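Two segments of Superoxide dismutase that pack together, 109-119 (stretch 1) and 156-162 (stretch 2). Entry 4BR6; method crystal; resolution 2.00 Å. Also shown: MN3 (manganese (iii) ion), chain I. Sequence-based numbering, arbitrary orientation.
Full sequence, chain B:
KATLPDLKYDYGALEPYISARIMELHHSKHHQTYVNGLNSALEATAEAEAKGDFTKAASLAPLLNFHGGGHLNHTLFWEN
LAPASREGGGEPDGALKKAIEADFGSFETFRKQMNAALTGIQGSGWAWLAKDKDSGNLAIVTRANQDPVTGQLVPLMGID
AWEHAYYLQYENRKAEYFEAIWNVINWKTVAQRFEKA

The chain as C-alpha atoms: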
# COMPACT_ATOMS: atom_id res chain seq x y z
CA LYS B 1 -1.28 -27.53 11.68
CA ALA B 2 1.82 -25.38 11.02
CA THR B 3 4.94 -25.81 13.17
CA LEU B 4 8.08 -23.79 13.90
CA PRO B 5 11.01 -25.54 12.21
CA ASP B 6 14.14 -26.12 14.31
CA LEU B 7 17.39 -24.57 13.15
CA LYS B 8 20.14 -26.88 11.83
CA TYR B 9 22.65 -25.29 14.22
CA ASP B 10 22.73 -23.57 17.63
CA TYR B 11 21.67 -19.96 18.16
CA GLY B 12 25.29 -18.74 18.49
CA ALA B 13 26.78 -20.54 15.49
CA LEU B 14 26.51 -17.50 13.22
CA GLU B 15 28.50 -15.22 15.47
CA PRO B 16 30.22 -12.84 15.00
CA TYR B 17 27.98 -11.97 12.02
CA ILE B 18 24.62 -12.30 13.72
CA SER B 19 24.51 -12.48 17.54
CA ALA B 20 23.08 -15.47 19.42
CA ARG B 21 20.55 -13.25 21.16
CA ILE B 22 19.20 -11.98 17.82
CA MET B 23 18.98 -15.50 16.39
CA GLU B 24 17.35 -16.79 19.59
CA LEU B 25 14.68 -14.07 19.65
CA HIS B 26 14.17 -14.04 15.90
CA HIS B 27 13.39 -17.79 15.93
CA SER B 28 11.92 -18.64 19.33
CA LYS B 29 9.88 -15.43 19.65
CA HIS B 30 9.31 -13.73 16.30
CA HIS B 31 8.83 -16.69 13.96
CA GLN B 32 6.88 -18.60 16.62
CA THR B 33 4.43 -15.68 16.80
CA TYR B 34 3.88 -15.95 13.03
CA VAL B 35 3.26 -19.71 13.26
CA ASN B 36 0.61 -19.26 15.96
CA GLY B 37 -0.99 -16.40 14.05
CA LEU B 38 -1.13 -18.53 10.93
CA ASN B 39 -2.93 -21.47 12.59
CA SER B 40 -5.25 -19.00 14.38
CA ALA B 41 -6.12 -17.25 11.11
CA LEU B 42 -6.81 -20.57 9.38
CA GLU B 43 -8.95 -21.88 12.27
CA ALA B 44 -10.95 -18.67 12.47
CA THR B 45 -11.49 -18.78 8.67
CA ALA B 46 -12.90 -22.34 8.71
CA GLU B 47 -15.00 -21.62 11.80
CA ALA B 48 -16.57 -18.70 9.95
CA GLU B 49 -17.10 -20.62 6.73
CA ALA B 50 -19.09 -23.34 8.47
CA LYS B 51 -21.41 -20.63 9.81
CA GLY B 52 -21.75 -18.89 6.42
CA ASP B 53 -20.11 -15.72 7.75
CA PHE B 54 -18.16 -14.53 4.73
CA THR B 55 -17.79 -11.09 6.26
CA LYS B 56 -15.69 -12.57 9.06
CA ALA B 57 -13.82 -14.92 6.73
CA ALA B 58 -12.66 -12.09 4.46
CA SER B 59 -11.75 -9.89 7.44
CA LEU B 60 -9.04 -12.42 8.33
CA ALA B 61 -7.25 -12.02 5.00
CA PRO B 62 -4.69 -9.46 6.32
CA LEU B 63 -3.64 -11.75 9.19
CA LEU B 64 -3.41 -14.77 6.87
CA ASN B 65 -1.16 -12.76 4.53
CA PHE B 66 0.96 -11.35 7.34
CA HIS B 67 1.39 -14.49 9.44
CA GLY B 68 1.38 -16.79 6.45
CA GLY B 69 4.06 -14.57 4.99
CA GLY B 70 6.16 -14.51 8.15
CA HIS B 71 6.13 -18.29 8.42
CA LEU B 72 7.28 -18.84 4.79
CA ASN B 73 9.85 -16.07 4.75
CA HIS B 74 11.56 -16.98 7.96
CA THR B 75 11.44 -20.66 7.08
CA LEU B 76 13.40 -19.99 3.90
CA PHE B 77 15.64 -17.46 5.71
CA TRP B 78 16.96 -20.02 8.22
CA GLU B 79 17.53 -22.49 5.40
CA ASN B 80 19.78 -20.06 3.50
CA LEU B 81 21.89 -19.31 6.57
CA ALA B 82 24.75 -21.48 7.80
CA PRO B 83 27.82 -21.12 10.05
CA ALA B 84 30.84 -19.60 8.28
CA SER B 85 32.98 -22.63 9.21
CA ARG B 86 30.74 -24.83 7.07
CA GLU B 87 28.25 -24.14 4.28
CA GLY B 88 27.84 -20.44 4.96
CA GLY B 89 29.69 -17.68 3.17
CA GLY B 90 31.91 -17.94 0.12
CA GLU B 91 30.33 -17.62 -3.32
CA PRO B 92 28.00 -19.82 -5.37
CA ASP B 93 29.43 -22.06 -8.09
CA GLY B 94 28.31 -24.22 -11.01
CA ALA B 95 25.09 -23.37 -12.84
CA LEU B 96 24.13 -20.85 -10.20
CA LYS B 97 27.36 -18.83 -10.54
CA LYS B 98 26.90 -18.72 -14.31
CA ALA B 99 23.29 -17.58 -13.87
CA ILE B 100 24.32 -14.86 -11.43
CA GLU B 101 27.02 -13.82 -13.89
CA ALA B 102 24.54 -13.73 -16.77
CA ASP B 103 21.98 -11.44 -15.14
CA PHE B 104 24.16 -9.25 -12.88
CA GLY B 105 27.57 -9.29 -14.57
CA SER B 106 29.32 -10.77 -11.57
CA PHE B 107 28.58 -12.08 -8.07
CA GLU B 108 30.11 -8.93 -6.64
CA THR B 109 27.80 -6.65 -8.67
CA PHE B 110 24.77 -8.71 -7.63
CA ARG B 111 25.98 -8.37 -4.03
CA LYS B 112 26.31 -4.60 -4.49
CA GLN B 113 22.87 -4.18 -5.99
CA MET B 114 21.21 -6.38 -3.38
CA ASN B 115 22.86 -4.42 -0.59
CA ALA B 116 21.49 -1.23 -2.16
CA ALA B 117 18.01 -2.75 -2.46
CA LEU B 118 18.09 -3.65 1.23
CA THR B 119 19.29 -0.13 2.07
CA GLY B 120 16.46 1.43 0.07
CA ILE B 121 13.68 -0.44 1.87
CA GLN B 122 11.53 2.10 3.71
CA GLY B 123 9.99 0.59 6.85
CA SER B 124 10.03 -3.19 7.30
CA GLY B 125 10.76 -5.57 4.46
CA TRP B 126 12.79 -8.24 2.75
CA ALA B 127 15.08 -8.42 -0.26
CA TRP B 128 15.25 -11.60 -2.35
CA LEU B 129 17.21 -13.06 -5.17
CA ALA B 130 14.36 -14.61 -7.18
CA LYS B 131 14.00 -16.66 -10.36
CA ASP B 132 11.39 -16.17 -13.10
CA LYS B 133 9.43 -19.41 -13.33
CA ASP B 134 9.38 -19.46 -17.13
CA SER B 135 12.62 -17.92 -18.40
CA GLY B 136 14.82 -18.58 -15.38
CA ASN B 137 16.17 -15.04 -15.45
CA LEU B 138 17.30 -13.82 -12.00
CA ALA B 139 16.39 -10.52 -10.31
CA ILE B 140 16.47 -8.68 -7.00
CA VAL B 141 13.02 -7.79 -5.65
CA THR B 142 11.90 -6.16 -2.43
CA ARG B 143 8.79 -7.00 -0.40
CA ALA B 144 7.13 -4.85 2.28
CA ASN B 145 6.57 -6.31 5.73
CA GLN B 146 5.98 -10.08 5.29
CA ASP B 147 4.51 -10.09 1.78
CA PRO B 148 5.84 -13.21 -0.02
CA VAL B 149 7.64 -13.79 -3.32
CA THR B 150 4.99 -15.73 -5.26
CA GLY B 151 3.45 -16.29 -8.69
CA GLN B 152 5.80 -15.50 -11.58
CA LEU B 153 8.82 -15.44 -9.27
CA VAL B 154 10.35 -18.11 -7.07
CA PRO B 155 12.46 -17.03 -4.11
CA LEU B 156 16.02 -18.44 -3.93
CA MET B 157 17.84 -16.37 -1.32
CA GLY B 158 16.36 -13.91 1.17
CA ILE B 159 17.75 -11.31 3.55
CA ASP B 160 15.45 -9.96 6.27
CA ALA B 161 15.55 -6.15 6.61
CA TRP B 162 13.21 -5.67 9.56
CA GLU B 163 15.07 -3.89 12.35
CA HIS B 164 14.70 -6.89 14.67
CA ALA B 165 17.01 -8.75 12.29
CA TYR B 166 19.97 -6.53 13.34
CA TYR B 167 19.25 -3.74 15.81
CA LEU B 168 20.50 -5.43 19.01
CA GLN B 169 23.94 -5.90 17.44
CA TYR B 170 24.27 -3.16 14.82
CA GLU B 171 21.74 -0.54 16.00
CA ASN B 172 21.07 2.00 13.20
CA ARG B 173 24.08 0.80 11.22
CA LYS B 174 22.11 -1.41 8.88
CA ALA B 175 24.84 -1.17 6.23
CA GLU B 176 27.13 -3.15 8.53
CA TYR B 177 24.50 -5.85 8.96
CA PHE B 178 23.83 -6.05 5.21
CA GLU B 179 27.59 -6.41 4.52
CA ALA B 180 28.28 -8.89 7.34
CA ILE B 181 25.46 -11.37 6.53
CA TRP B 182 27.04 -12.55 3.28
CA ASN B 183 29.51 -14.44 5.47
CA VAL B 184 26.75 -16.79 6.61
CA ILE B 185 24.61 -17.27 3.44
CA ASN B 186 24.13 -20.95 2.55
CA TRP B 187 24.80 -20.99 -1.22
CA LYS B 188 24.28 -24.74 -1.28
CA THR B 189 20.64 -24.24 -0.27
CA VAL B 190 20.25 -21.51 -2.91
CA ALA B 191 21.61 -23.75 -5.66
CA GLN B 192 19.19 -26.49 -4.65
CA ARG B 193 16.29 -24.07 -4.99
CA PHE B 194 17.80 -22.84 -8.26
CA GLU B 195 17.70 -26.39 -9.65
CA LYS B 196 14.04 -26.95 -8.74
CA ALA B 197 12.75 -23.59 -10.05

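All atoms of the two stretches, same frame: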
# COMPACT_ATOMS: atom_id res chain seq x y z
N THR B 109 28.77 -7.67 -8.25
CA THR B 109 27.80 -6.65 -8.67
C THR B 109 26.40 -6.98 -8.15
O THR B 109 25.65 -6.08 -7.73
CB THR B 109 27.78 -6.51 -10.21
OG1 THR B 109 28.99 -5.89 -10.65
CG2 THR B 109 26.61 -5.66 -10.67
N PHE B 110 26.03 -8.25 -8.20
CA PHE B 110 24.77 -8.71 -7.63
C PHE B 110 24.71 -8.38 -6.14
O PHE B 110 23.68 -7.93 -5.63
CB PHE B 110 24.61 -10.22 -7.82
CG PHE B 110 23.72 -10.88 -6.79
CD1 PHE B 110 22.35 -10.74 -6.84
CD2 PHE B 110 24.26 -11.61 -5.75
CE1 PHE B 110 21.55 -11.33 -5.89
CE2 PHE B 110 23.45 -12.20 -4.80
CZ PHE B 110 22.10 -12.06 -4.87
N ARG B 111 25.83 -8.62 -5.46
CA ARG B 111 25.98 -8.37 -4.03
C ARG B 111 25.87 -6.88 -3.70
O ARG B 111 25.32 -6.50 -2.67
CB ARG B 111 27.35 -8.88 -3.58
CG ARG B 111 27.63 -8.75 -2.11
CD ARG B 111 28.96 -9.40 -1.73
NE ARG B 111 29.38 -8.98 -0.39
CZ ARG B 111 30.10 -9.72 0.46
NH1 ARG B 111 30.49 -10.95 0.12
NH2 ARG B 111 30.41 -9.23 1.66
N LYS B 112 26.42 -6.06 -4.58
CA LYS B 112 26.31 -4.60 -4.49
C LYS B 112 24.87 -4.14 -4.66
O LYS B 112 24.36 -3.36 -3.86
CB LYS B 112 27.18 -3.97 -5.58
CG LYS B 112 27.33 -2.46 -5.51
CD LYS B 112 28.34 -1.98 -6.54
CE LYS B 112 27.70 -1.14 -7.62
NZ LYS B 112 26.55 -1.82 -8.28
N GLN B 113 24.22 -4.62 -5.71
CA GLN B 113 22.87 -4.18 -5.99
C GLN B 113 21.90 -4.66 -4.92
O GLN B 113 20.95 -3.94 -4.58
CB GLN B 113 22.44 -4.68 -7.36
CG GLN B 113 23.07 -3.88 -8.47
CD GLN B 113 22.87 -4.50 -9.82
OE1 GLN B 113 22.45 -5.65 -9.93
NE2 GLN B 113 23.18 -3.74 -10.87
N MET B 114 22.12 -5.86 -4.39
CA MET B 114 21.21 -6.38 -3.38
C MET B 114 21.36 -5.57 -2.10
O MET B 114 20.37 -5.23 -1.45
CB MET B 114 21.45 -7.85 -3.07
CG MET B 114 20.39 -8.40 -2.11
SD MET B 114 19.78 -10.01 -2.64
CE MET B 114 18.58 -10.45 -1.38
N ASN B 115 22.60 -5.28 -1.73
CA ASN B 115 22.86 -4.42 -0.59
C ASN B 115 22.19 -3.05 -0.72
O ASN B 115 21.66 -2.53 0.25
CB ASN B 115 24.37 -4.23 -0.40
CG ASN B 115 25.03 -5.46 0.23
OD1 ASN B 115 24.36 -6.32 0.79
ND2 ASN B 115 26.35 -5.52 0.16
N ALA B 116 22.19 -2.49 -1.92
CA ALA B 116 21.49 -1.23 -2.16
C ALA B 116 19.98 -1.40 -1.99
O ALA B 116 19.32 -0.57 -1.37
CB ALA B 116 21.80 -0.72 -3.55
N ALA B 117 19.43 -2.48 -2.55
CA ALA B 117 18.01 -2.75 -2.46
C ALA B 117 17.57 -2.87 -1.01
O ALA B 117 16.50 -2.41 -0.65
CB ALA B 117 17.67 -4.02 -3.19
N LEU B 118 18.40 -3.50 -0.19
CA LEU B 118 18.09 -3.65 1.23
C LEU B 118 18.10 -2.28 1.89
O LEU B 118 17.22 -1.97 2.70
CB LEU B 118 19.12 -4.56 1.89
CG LEU B 118 19.05 -6.05 1.52
CD1 LEU B 118 20.42 -6.69 1.73
CD2 LEU B 118 17.95 -6.79 2.34
N THR B 119 19.10 -1.48 1.52
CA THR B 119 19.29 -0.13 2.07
C THR B 119 18.16 0.82 1.70
O THR B 119 17.88 1.76 2.43
CB THR B 119 20.65 0.49 1.58
OG1 THR B 119 21.73 -0.07 2.34
CG2 THR B 119 20.67 2.00 1.75
N LEU B 156 14.86 -17.56 -4.01
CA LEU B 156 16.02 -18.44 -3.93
C LEU B 156 16.91 -18.10 -2.73
O LEU B 156 17.56 -18.95 -2.15
CB LEU B 156 16.86 -18.34 -5.21
CG LEU B 156 16.23 -18.74 -6.54
CD1 LEU B 156 17.33 -18.76 -7.60
CD2 LEU B 156 15.50 -20.09 -6.48
N MET B 157 16.97 -16.82 -2.39
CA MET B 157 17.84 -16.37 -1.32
C MET B 157 17.27 -15.08 -0.76
O MET B 157 17.14 -14.11 -1.48
CB MET B 157 19.26 -16.16 -1.85
CG MET B 157 20.32 -16.00 -0.78
SD MET B 157 20.19 -14.46 0.14
CE MET B 157 20.88 -13.28 -1.05
N GLY B 158 16.93 -15.08 0.53
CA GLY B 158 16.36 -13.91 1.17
C GLY B 158 17.23 -13.34 2.27
O GLY B 158 17.97 -14.08 2.93
N ILE B 159 17.16 -12.02 2.42
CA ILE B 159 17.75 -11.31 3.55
C ILE B 159 16.68 -10.43 4.20
O ILE B 159 16.08 -9.57 3.55
CB ILE B 159 18.93 -10.44 3.12
CG1 ILE B 159 20.02 -11.33 2.49
CG2 ILE B 159 19.48 -9.66 4.30
CD1 ILE B 159 21.22 -10.60 1.88
N ASP B 160 16.45 -10.66 5.48
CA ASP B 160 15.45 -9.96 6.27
C ASP B 160 15.95 -8.56 6.63
O ASP B 160 17.06 -8.43 7.14
CB ASP B 160 15.25 -10.75 7.54
CG ASP B 160 14.14 -10.24 8.40
OD1 ASP B 160 13.42 -9.28 8.04
OD2 ASP B 160 13.99 -10.85 9.45
N ALA B 161 15.13 -7.54 6.39
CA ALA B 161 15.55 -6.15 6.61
C ALA B 161 14.75 -5.46 7.69
O ALA B 161 14.91 -4.26 7.89
CB ALA B 161 15.51 -5.34 5.31
N TRP B 162 13.87 -6.19 8.37
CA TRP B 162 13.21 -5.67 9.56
C TRP B 162 14.29 -5.33 10.57
O TRP B 162 15.33 -5.98 10.60
CB TRP B 162 12.27 -6.70 10.19
CG TRP B 162 10.98 -6.96 9.45
CD1 TRP B 162 10.85 -7.37 8.16
CD2 TRP B 162 9.66 -6.86 9.98
NE1 TRP B 162 9.52 -7.51 7.84
CE2 TRP B 162 8.77 -7.21 8.95
CE3 TRP B 162 9.14 -6.50 11.22
CZ2 TRP B 162 7.38 -7.21 9.12
CZ3 TRP B 162 7.76 -6.49 11.39
CH2 TRP B 162 6.90 -6.85 10.35
MN MN3 I . 12.23 -11.28 10.68
O HOH W 1 10.18 -9.94 10.08

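The centre of this contact is wholly apolar. Met114 CE lies 3.7 Å from Met157 CE, so the two thioether side chains meet through their terminal methyls. The same Met114 CE is 4.2 Å from Ile159 CD1. One methyl of the helix therefore touches two residues of the strand.

Phe110 sits one turn before Met114. Phe110 CZ is 4.2 Å from Met157 CE, which lies at the edge of the ring, near its plane. In the other direction, one turn after Met114, Leu118 packs against Ile159 and against Ala161, just past the strand. Leu118 CD2 is 3.8 Å from Ile159 CG2 and 4.1 Å from Ala161 CB. Leu118 CD2 also lies 3.6 Å from the backbone atom Ile159 O, a van der Waals approach of a methyl to a carbonyl.

The backbones explain this pattern. Residues 109-119 are helical, with regular bonds such as Met114 N to Phe110 O (2.9 Å) and Leu118 N to Met114 O (2.9 Å). The four-residue spacing places Phe110, Met114 and Leu118 on one face. In the strand, side chains alternate, so Met157 and Ile159 point toward the helix while Asp160 points away. The axes cross at -39° and approach to 10.3 Å, leaving room for a layer of side chains. The nearest CA atoms are those of Leu118 and Ala161, 6.5 Å apart. No hydrogen bond joins the stretches, and their packing buries 268 Å².

Polar groups lie outside this layer. Asn115 has its CA-to-CB bond directed away from the strand, and its OD1 is hydrogen-bonded elsewhere in the structure. At the last residue of the strand, whose CA-to-CB bond points away from the helix, Asp160 OD2 binds the manganese ion at 2.2 Å. Asp160 OD1 accepts a hydrogen bond from Trp162 N at 3.1 Å, so the carboxylate is held by the backbone as well as by the metal.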